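Local coordinates for putative carbohydrate metabolism domain-containing protein (Bacteroides vulgatus, PDB 3S30) that is of unknown function but may be a glycoside hydrolase or carbohydrate-binding protein with a galactose-binding-like beta-sandwich domain, at residues A[245-259]-A[271-285]. Residues are numbered along the deposited sequence; the frame is centred on the assembly and turned at random.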
ATOM      1  N   VAL A 245      12.570   2.068  -7.921  1.00 51.57           N
ATOM      2  CA  VAL A 245      12.654   1.710  -6.508  1.00 52.12           C
ATOM      3  C   VAL A 245      11.251   1.587  -5.947  1.00 50.97           C
ATOM      4  O   VAL A 245      10.301   2.183  -6.467  1.00 50.35           O
ATOM      5  CB  VAL A 245      13.545   2.702  -5.665  1.00 55.57           C
ATOM      6  CG1 VAL A 245      14.941   2.885  -6.332  1.00 49.75           C
ATOM      7  CG2 VAL A 245      12.848   4.068  -5.447  1.00 54.41           C
ATOM      8  N   PHE A 246      11.125   0.773  -4.907  1.00 52.21           N
ATOM      9  CA  PHE A 246       9.846   0.498  -4.282  1.00 51.10           C
ATOM     10  C   PHE A 246       9.717   1.321  -3.009  1.00 50.07           C
ATOM     11  O   PHE A 246      10.678   1.944  -2.573  1.00 50.74           O
ATOM     12  CB  PHE A 246       9.720  -0.997  -3.971  1.00 51.98           C
ATOM     13  CG  PHE A 246      10.623  -1.494  -2.845  1.00 54.42           C
ATOM     14  CD1 PHE A 246      10.183  -1.494  -1.530  1.00 53.54           C
ATOM     15  CD2 PHE A 246      11.877  -2.020  -3.119  1.00 51.72           C
ATOM     16  CE1 PHE A 246      10.991  -1.982  -0.496  1.00 54.42           C
ATOM     17  CE2 PHE A 246      12.688  -2.511  -2.095  1.00 53.61           C
ATOM     18  CZ  PHE A 246      12.241  -2.487  -0.783  1.00 57.41           C
ATOM     19  N   ASN A 247       8.537   1.311  -2.401  1.00 48.63           N
ATOM     20  CA  ASN A 247       8.366   2.004  -1.128  1.00 49.67           C
ATOM     21  C   ASN A 247       7.617   1.132  -0.134  1.00 48.53           C
ATOM     22  O   ASN A 247       6.766   0.344  -0.504  1.00 47.13           O
ATOM     23  CB  ASN A 247       7.672   3.370  -1.314  1.00 49.03           C
ATOM     24  CG  ASN A 247       7.966   4.348  -0.162  1.00 50.05           C
ATOM     25  OD1 ASN A 247       8.643   4.004   0.800  1.00 49.23           O
ATOM     26  ND2 ASN A 247       7.435   5.557  -0.257  1.00 43.20           N
ATOM     27  N   ILE A 248       7.997   1.256   1.130  1.00 51.06           N
ATOM     28  CA  ILE A 248       7.270   0.670   2.246  1.00 50.58           C
ATOM     29  C   ILE A 248       7.261   1.724   3.346  1.00 51.56           C
ATOM     30  O   ILE A 248       8.314   2.279   3.698  1.00 52.87           O
ATOM     31  CB  ILE A 248       7.951  -0.622   2.779  1.00 51.85           C
ATOM     32  CG1 ILE A 248       7.922  -1.735   1.725  1.00 51.10           C
ATOM     33  CG2 ILE A 248       7.276  -1.125   4.080  1.00 49.63           C
ATOM     34  CD1 ILE A 248       8.548  -3.072   2.236  1.00 46.98           C
ATOM     35  N   TYR A 249       6.076   2.012   3.874  1.00 50.95           N
ATOM     36  CA  TYR A 249       5.949   2.865   5.052  1.00 50.53           C
ATOM     37  C   TYR A 249       4.639   2.624   5.817  1.00 50.84           C
ATOM     38  O   TYR A 249       3.740   1.907   5.362  1.00 47.48           O
ATOM     39  CB  TYR A 249       6.083   4.343   4.672  1.00 50.80           C
ATOM     40  CG  TYR A 249       4.969   4.901   3.814  1.00 50.43           C
ATOM     41  CD1 TYR A 249       5.008   4.784   2.431  1.00 54.24           C
ATOM     42  CD2 TYR A 249       3.896   5.585   4.381  1.00 52.59           C
ATOM     43  CE1 TYR A 249       4.012   5.308   1.638  1.00 51.07           C
ATOM     44  CE2 TYR A 249       2.880   6.104   3.589  1.00 52.05           C
ATOM     45  CZ  TYR A 249       2.944   5.953   2.213  1.00 53.68           C
ATOM     46  OH  TYR A 249       1.954   6.467   1.402  1.00 60.00           O
ATOM     47  N   ALA A 250       4.553   3.231   6.997  1.00 52.31           N
ATOM     48  CA  ALA A 250       3.368   3.128   7.831  1.00 51.81           C
ATOM     49  C   ALA A 250       3.131   4.457   8.513  1.00 54.59           C
ATOM     50  O   ALA A 250       4.078   5.187   8.817  1.00 55.95           O
ATOM     51  CB  ALA A 250       3.524   2.015   8.863  1.00 49.79           C
ATOM     52  N   LEU A 251       1.859   4.752   8.758  1.00 55.83           N
ATOM     53  CA  LEU A 251       1.443   6.020   9.324  1.00 56.76           C
ATOM     54  C   LEU A 251       0.658   5.769  10.608  1.00 57.76           C
ATOM     55  O   LEU A 251      -0.054   4.770  10.724  1.00 55.88           O
ATOM     56  CB  LEU A 251       0.554   6.759   8.319  1.00 57.19           C
ATOM     57  CG  LEU A 251       1.133   6.992   6.918  1.00 55.61           C
ATOM     58  CD1 LEU A 251       0.042   7.436   5.955  1.00 52.35           C
ATOM     59  CD2 LEU A 251       2.251   8.015   6.959  1.00 59.38           C
ATOM     60  N   PHE A 252       0.804   6.681  11.565  1.00 59.55           N
ATOM     61  CA  PHE A 252      -0.014   6.704  12.772  1.00 60.84           C
ATOM     62  C   PHE A 252      -0.406   8.151  13.008  1.00 62.65           C
ATOM     63  O   PHE A 252       0.466   9.019  13.169  1.00 64.27           O
ATOM     64  CB  PHE A 252       0.786   6.167  13.965  1.00 62.43           C
ATOM     65  CG  PHE A 252       0.000   6.082  15.240  1.00 62.79           C
ATOM     66  CD1 PHE A 252      -1.165   5.321  15.308  1.00 62.64           C
ATOM     67  CD2 PHE A 252       0.432   6.750  16.385  1.00 64.27           C
ATOM     68  CE1 PHE A 252      -1.894   5.238  16.495  1.00 59.70           C
ATOM     69  CE2 PHE A 252      -0.286   6.670  17.574  1.00 61.99           C
ATOM     70  CZ  PHE A 252      -1.451   5.917  17.627  1.00 64.95           C
ATOM     71  N   TYR A 253      -1.705   8.436  13.018  1.00 62.14           N
ATOM     72  CA  TYR A 253      -2.140   9.819  13.171  1.00 62.26           C
ATOM     73  C   TYR A 253      -3.399   9.999  14.000  1.00 63.62           C
ATOM     74  O   TYR A 253      -4.145   9.061  14.265  1.00 62.20           O
ATOM     75  CB  TYR A 253      -2.306  10.477  11.799  1.00 61.33           C
ATOM     76  CG  TYR A 253      -3.347   9.830  10.907  1.00 61.40           C
ATOM     77  CD1 TYR A 253      -4.689  10.187  10.993  1.00 60.31           C
ATOM     78  CD2 TYR A 253      -2.981   8.888   9.953  1.00 58.41           C
ATOM     79  CE1 TYR A 253      -5.638   9.612  10.168  1.00 59.93           C
ATOM     80  CE2 TYR A 253      -3.926   8.303   9.125  1.00 59.21           C
ATOM     81  CZ  TYR A 253      -5.250   8.669   9.233  1.00 60.72           C
ATOM     82  OH  TYR A 253      -6.188   8.086   8.410  1.00 57.60           O
ATOM     83  N   GLU A 254      -3.612  11.244  14.400  1.00 67.13           N
ATOM     84  CA  GLU A 254      -4.728  11.624  15.232  1.00 70.20           C
ATOM     85  C   GLU A 254      -5.829  12.150  14.321  1.00 70.95           C
ATOM     86  O   GLU A 254      -5.585  13.031  13.509  1.00 71.09           O
ATOM     87  CB  GLU A 254      -4.266  12.691  16.215  1.00 72.05           C
ATOM     88  CG  GLU A 254      -5.283  13.093  17.242  1.00 78.39           C
ATOM     89  CD  GLU A 254      -4.725  14.084  18.254  1.00 82.79           C
ATOM     90  OE1 GLU A 254      -3.519  13.980  18.600  1.00 80.18           O
ATOM     91  OE2 GLU A 254      -5.502  14.954  18.704  1.00 79.86           O
ATOM     92  N   LYS A 255      -7.031  11.596  14.444  1.00 71.98           N
ATOM     93  CA  LYS A 255      -8.174  12.085  13.670  1.00 73.24           C
ATOM     94  C   LYS A 255      -8.700  13.391  14.241  1.00 76.96           C
ATOM     95  O   LYS A 255      -8.551  13.663  15.437  1.00 79.01           O
ATOM     96  CB  LYS A 255      -9.291  11.037  13.625  1.00 72.57           C
ATOM     97  CG  LYS A 255      -8.988   9.879  12.671  1.00 68.48           C
ATOM     98  CD  LYS A 255     -10.100   8.863  12.626  1.00 65.93           C
ATOM     99  CE  LYS A 255     -10.078   7.935  13.835  1.00 65.32           C
ATOM    100  NZ  LYS A 255     -10.849   6.681  13.600  1.00 63.30           N
ATOM    101  N   THR A 256      -9.281  14.210  13.367  1.00 79.15           N
ATOM    102  CA  THR A 256     -10.091  15.372  13.779  1.00 82.62           C
ATOM    103  C   THR A 256     -11.369  15.398  12.944  1.00 85.28           C
ATOM    104  O   THR A 256     -11.480  14.681  11.944  1.00 83.39           O
ATOM    105  CB  THR A 256      -9.341  16.707  13.597  1.00 83.77           C
ATOM    106  OG1 THR A 256      -8.743  16.755  12.296  1.00 78.32           O
ATOM    107  CG2 THR A 256      -8.265  16.883  14.669  1.00 80.23           C
ATOM    108  N   LYS A 257     -12.330  16.228  13.341  1.00 91.09           N
ATOM    109  CA  LYS A 257     -13.647  16.225  12.697  1.00 94.03           C
ATOM    110  C   LYS A 257     -13.555  16.271  11.166  1.00 92.29           C
ATOM    111  O   LYS A 257     -14.179  15.457  10.487  1.00 91.89           O
ATOM    112  CB  LYS A 257     -14.524  17.375  13.197  1.00 99.25           C
ATOM    113  CG  LYS A 257     -16.016  17.020  13.208  1.00105.53           C
ATOM    114  CD  LYS A 257     -16.910  18.216  12.920  1.00113.52           C
ATOM    115  CE  LYS A 257     -18.341  17.772  12.665  1.00117.89           C
ATOM    116  NZ  LYS A 257     -19.185  18.873  12.120  1.00124.06           N
ATOM    117  N   ASP A 258     -12.761  17.201  10.637  1.00 91.85           N
ATOM    118  CA  ASP A 258     -12.613  17.362   9.185  1.00 90.80           C
ATOM    119  C   ASP A 258     -11.389  16.645   8.584  1.00 86.01           C
ATOM    120  O   ASP A 258     -11.078  16.836   7.409  1.00 84.73           O
ATOM    121  CB  ASP A 258     -12.610  18.857   8.818  1.00 94.12           C
ATOM    122  CG  ASP A 258     -14.018  19.459   8.796  1.00 99.81           C
ATOM    123  OD1 ASP A 258     -14.967  18.760   8.362  1.00 94.56           O
ATOM    124  OD2 ASP A 258     -14.174  20.632   9.206  1.00103.98           O
ATOM    125  N   VAL A 259     -10.714  15.815   9.382  1.00 83.08           N
ATOM    126  CA  VAL A 259      -9.590  14.996   8.913  1.00 78.70           C
ATOM    127  C   VAL A 259      -9.746  13.568   9.433  1.00 75.81           C
ATOM    128  O   VAL A 259      -9.247  13.221  10.502  1.00 76.23           O
ATOM    129  CB  VAL A 259      -8.239  15.591   9.358  1.00 78.91           C
ATOM    130  CG1 VAL A 259      -7.090  14.636   9.056  1.00 74.34           C
ATOM    131  CG2 VAL A 259      -8.014  16.961   8.691  1.00 78.51           C
ATOM    132  N   TYR A 271       6.188  13.044   4.325  1.00 65.94           N
ATOM    133  CA  TYR A 271       5.356  12.444   5.392  1.00 65.37           C
ATOM    134  C   TYR A 271       4.898  13.469   6.461  1.00 67.54           C
ATOM    135  O   TYR A 271       4.695  13.115   7.626  1.00 65.02           O
ATOM    136  CB  TYR A 271       6.070  11.204   6.002  1.00 65.06           C
ATOM    137  CG  TYR A 271       6.502  10.232   4.915  1.00 60.69           C
ATOM    138  CD1 TYR A 271       5.637   9.248   4.458  1.00 54.10           C
ATOM    139  CD2 TYR A 271       7.746  10.352   4.296  1.00 57.34           C
ATOM    140  CE1 TYR A 271       6.007   8.382   3.433  1.00 51.01           C
ATOM    141  CE2 TYR A 271       8.123   9.502   3.264  1.00 56.69           C
ATOM    142  CZ  TYR A 271       7.245   8.516   2.835  1.00 56.36           C
ATOM    143  OH  TYR A 271       7.609   7.668   1.815  1.00 51.50           O
ATOM    144  N   GLU A 272       4.727  14.731   6.033  1.00 70.66           N
ATOM    145  CA  GLU A 272       4.276  15.836   6.904  1.00 73.86           C
ATOM    146  C   GLU A 272       2.775  16.093   6.774  1.00 74.48           C
ATOM    147  O   GLU A 272       2.228  16.138   5.664  1.00 74.75           O
ATOM    148  CB  GLU A 272       4.998  17.155   6.586  1.00 75.20           C
ATOM    149  CG  GLU A 272       6.504  17.148   6.790  1.00 77.59           C
ATOM    150  CD  GLU A 272       6.930  16.979   8.240  1.00 77.19           C
ATOM    151  OE1 GLU A 272       6.086  17.139   9.146  1.00 76.24           O
ATOM    152  OE2 GLU A 272       8.120  16.674   8.468  1.00 73.48           O
ATOM    153  N   HIS A 273       2.128  16.281   7.921  1.00 74.86           N
ATOM    154  CA  HIS A 273       0.708  16.628   7.995  1.00 74.43           C
ATOM    155  C   HIS A 273       0.437  17.059   9.424  1.00 76.50           C
ATOM    156  O   HIS A 273       1.095  16.593  10.344  1.00 78.67           O
ATOM    157  CB  HIS A 273      -0.187  15.435   7.619  1.00 70.51           C
ATOM    158  CG  HIS A 273      -1.565  15.828   7.186  1.00 65.88           C
ATOM    159  ND1 HIS A 273      -2.571  16.125   8.082  1.00 69.10           N
ATOM    160  CD2 HIS A 273      -2.097  15.995   5.954  1.00 64.30           C
ATOM    161  CE1 HIS A 273      -3.665  16.456   7.418  1.00 68.17           C
ATOM    162  NE2 HIS A 273      -3.404  16.385   6.125  1.00 66.75           N
ATOM    163  N   GLU A 274      -0.523  17.947   9.622  1.00 79.74           N
ATOM    164  CA  GLU A 274      -0.780  18.495  10.962  1.00 81.68           C
ATOM    165  C   GLU A 274      -1.379  17.440  11.915  1.00 79.05           C
ATOM    166  O   GLU A 274      -1.277  17.572  13.127  1.00 78.23           O
ATOM    167  CB  GLU A 274      -1.671  19.738  10.855  1.00 84.99           C
ATOM    168  CG  GLU A 274      -1.470  20.774  11.971  1.00 91.46           C
ATOM    169  CD  GLU A 274      -1.831  22.204  11.545  1.00 99.61           C
ATOM    170  OE1 GLU A 274      -2.270  22.401  10.387  1.00 94.25           O
ATOM    171  OE2 GLU A 274      -1.665  23.136  12.373  1.00103.80           O
ATOM    172  N   ASN A 275      -1.964  16.376  11.363  1.00 76.79           N
ATOM    173  CA  ASN A 275      -2.527  15.293  12.176  1.00 74.96           C
ATOM    174  C   ASN A 275      -1.547  14.161  12.452  1.00 72.16           C
ATOM    175  O   ASN A 275      -1.815  13.310  13.311  1.00 70.83           O
ATOM    176  CB  ASN A 275      -3.797  14.743  11.527  1.00 74.33           C
ATOM    177  CG  ASN A 275      -4.931  15.752  11.537  1.00 77.84           C
ATOM    178  OD1 ASN A 275      -4.833  16.808  10.913  1.00 84.31           O
ATOM    179  ND2 ASN A 275      -6.002  15.445  12.264  1.00 72.59           N
HETATM  180  N   MSE A 276      -0.411  14.177  11.751  1.00 69.93           N
HETATM  181  CA  MSE A 276       0.599  13.126  11.857  1.00 68.66           C
HETATM  182  C   MSE A 276       1.242  13.018  13.246  1.00 69.62           C
HETATM  183  O   MSE A 276       1.632  14.021  13.839  1.00 72.73           O
HETATM  184  CB  MSE A 276       1.687  13.321  10.782  1.00 67.97           C
HETATM  185  CG  MSE A 276       1.340  12.711   9.408  1.00 65.66           C
HETATM  186 SE   MSE A 276       1.239  10.761   9.421  0.75 57.73          SE
HETATM  187  CE  MSE A 276       2.951  10.386  10.262  1.00 65.95           C
ATOM    188  N   VAL A 277       1.357  11.788  13.749  1.00 68.77           N
ATOM    189  CA  VAL A 277       1.949  11.520  15.068  1.00 69.61           C
ATOM    190  C   VAL A 277       3.244  10.700  14.947  1.00 68.76           C
ATOM    191  O   VAL A 277       4.269  11.064  15.522  1.00 70.63           O
ATOM    192  CB  VAL A 277       0.945  10.809  16.001  1.00 70.21           C
ATOM    193  CG1 VAL A 277       1.545  10.590  17.384  1.00 70.39           C
ATOM    194  CG2 VAL A 277      -0.355  11.615  16.107  1.00 67.66           C
ATOM    195  N   ALA A 278       3.203   9.604  14.194  1.00 65.73           N
ATOM    196  CA  ALA A 278       4.415   8.835  13.905  1.00 65.14           C
ATOM    197  C   ALA A 278       4.416   8.237  12.495  1.00 62.61           C
ATOM    198  O   ALA A 278       3.368   7.971  11.914  1.00 59.95           O
ATOM    199  CB  ALA A 278       4.625   7.730  14.956  1.00 65.00           C
ATOM    200  N   ALA A 279       5.619   8.014  11.975  1.00 62.50           N
ATOM    201  CA  ALA A 279       5.816   7.488  10.631  1.00 60.02           C
ATOM    202  C   ALA A 279       7.016   6.543  10.621  1.00 59.14           C
ATOM    203  O   ALA A 279       8.051   6.823  11.252  1.00 57.72           O
ATOM    204  CB  ALA A 279       6.044   8.641   9.626  1.00 60.15           C
ATOM    205  N   ALA A 280       6.864   5.440   9.890  1.00 56.46           N
ATOM    206  CA  ALA A 280       7.937   4.474   9.692  1.00 56.12           C
ATOM    207  C   ALA A 280       8.188   4.350   8.197  1.00 55.39           C
ATOM    208  O   ALA A 280       7.286   3.970   7.459  1.00 55.62           O
ATOM    209  CB  ALA A 280       7.559   3.127  10.293  1.00 53.39           C
ATOM    210  N   VAL A 281       9.408   4.670   7.758  1.00 56.10           N
ATOM    211  CA  VAL A 281       9.741   4.745   6.338  1.00 55.34           C
ATOM    212  C   VAL A 281      10.984   3.926   6.021  1.00 56.28           C
ATOM    213  O   VAL A 281      12.024   4.089   6.653  1.00 57.86           O
ATOM    214  CB  VAL A 281       9.963   6.231   5.891  1.00 58.14           C
ATOM    215  CG1 VAL A 281      10.201   6.336   4.370  1.00 47.80           C
ATOM    216  CG2 VAL A 281       8.766   7.098   6.301  1.00 54.40           C
ATOM    217  N   ILE A 282      10.892   3.049   5.025  1.00 55.33           N
ATOM    218  CA  ILE A 282      12.056   2.239   4.635  1.00 55.35           C
ATOM    219  C   ILE A 282      13.109   3.099   3.948  1.00 57.18           C
ATOM    220  O   ILE A 282      12.786   4.027   3.219  1.00 56.86           O
ATOM    221  CB  ILE A 282      11.657   1.066   3.724  1.00 53.72           C
ATOM    222  CG1 ILE A 282      12.765   0.005   3.689  1.00 54.63           C
ATOM    223  CG2 ILE A 282      11.313   1.566   2.325  1.00 49.82           C
ATOM    224  CD1 ILE A 282      12.272  -1.387   3.346  1.00 47.63           C
ATOM    225  N   THR A 283      14.375   2.796   4.198  1.00 61.20           N
ATOM    226  CA  THR A 283      15.470   3.516   3.558  1.00 64.60           C
ATOM    227  C   THR A 283      16.273   2.584   2.638  1.00 65.98           C
ATOM    228  O   THR A 283      16.529   2.935   1.491  1.00 68.23           O
ATOM    229  CB  THR A 283      16.353   4.268   4.613  1.00 67.94           C
ATOM    230  OG1 THR A 283      16.902   3.347   5.562  1.00 65.72           O
ATOM    231  CG2 THR A 283      15.495   5.311   5.376  1.00 64.83           C
ATOM    232  N   ASP A 284      16.627   1.389   3.112  1.00 66.28           N
ATOM    233  CA  ASP A 284      17.321   0.407   2.273  1.00 67.35           C
ATOM    234  C   ASP A 284      16.299  -0.280   1.374  1.00 66.92           C
ATOM    235  O   ASP A 284      15.392  -0.977   1.861  1.00 66.65           O
ATOM    236  CB  ASP A 284      18.052  -0.618   3.134  1.00 68.98           C
ATOM    237  CG  ASP A 284      19.098  -1.400   2.362  1.00 72.78           C
ATOM    238  OD1 ASP A 284      18.902  -1.641   1.152  1.00 67.14           O
ATOM    239  OD2 ASP A 284      20.133  -1.771   2.973  1.00 76.60           O
ATOM    240  N   THR A 285      16.457  -0.095   0.066  1.00 66.85           N
ATOM    241  CA  THR A 285      15.436  -0.484  -0.915  1.00 64.25           C
ATOM    242  C   THR A 285      16.008  -1.336  -2.082  1.00 65.62           C
ATOM    243  O   THR A 285      15.395  -1.413  -3.158  1.00 64.26           O
ATOM    244  CB  THR A 285      14.769   0.803  -1.445  1.00 62.20           C
ATOM    245  OG1 THR A 285      13.429   0.538  -1.851  1.00 69.48           O
ATOM    246  CG2 THR A 285      15.545   1.421  -2.586  1.00 64.48           C
TER
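Phe252 O accepts from both Val277 N and Ala278 N (each 3.0 Å), the signature of a classic beta bulge between antiparallel strands 247-254 and 276-281, whose axes run at 161°. Hydrogen-bonded pairs Ala250–Ala280 and Phe252–Ala278 turn small methyls and the Phe252 ring to one face, where Phe298 and Leu296 lie against Ala250 and Ala280, respectively. On the other face Tyr271 sends its edge into the Tyr249 ring: CE1 sits 3.5 Å above the plane, over the ring centre, with the planes at 66°, a T-shaped pair. One face of the Tyr271 ring meets Val281 CG2, 3.8 Å from its plane, so Tyr249 and its non-hydrogen-bonded partner Val281 hold this ring at edge and face. Leu251 CD2 packs at 3.8 Å on selenomethionine Met276 SE, brought there by the bend at chi2. Asn275, its CG anti to the carbonyl carbon (chi1 -67°), directs ND2 to Glu254 O (2.7 Å) and Thr256 OG1 (3.0 Å), both near its amide plane, while Val259 CG1 packs against CG at 3.5 Å. Replacing Asn275 by alanine is likely to cost Glu254 O and Thr256 OG1 their common donor and open a gap beside Val259 CG1. Backbone bonds, including Glu254 N to Asn275 O, thus fix the register past the bulge, and one amide ties the strand end to the 256-259 turn.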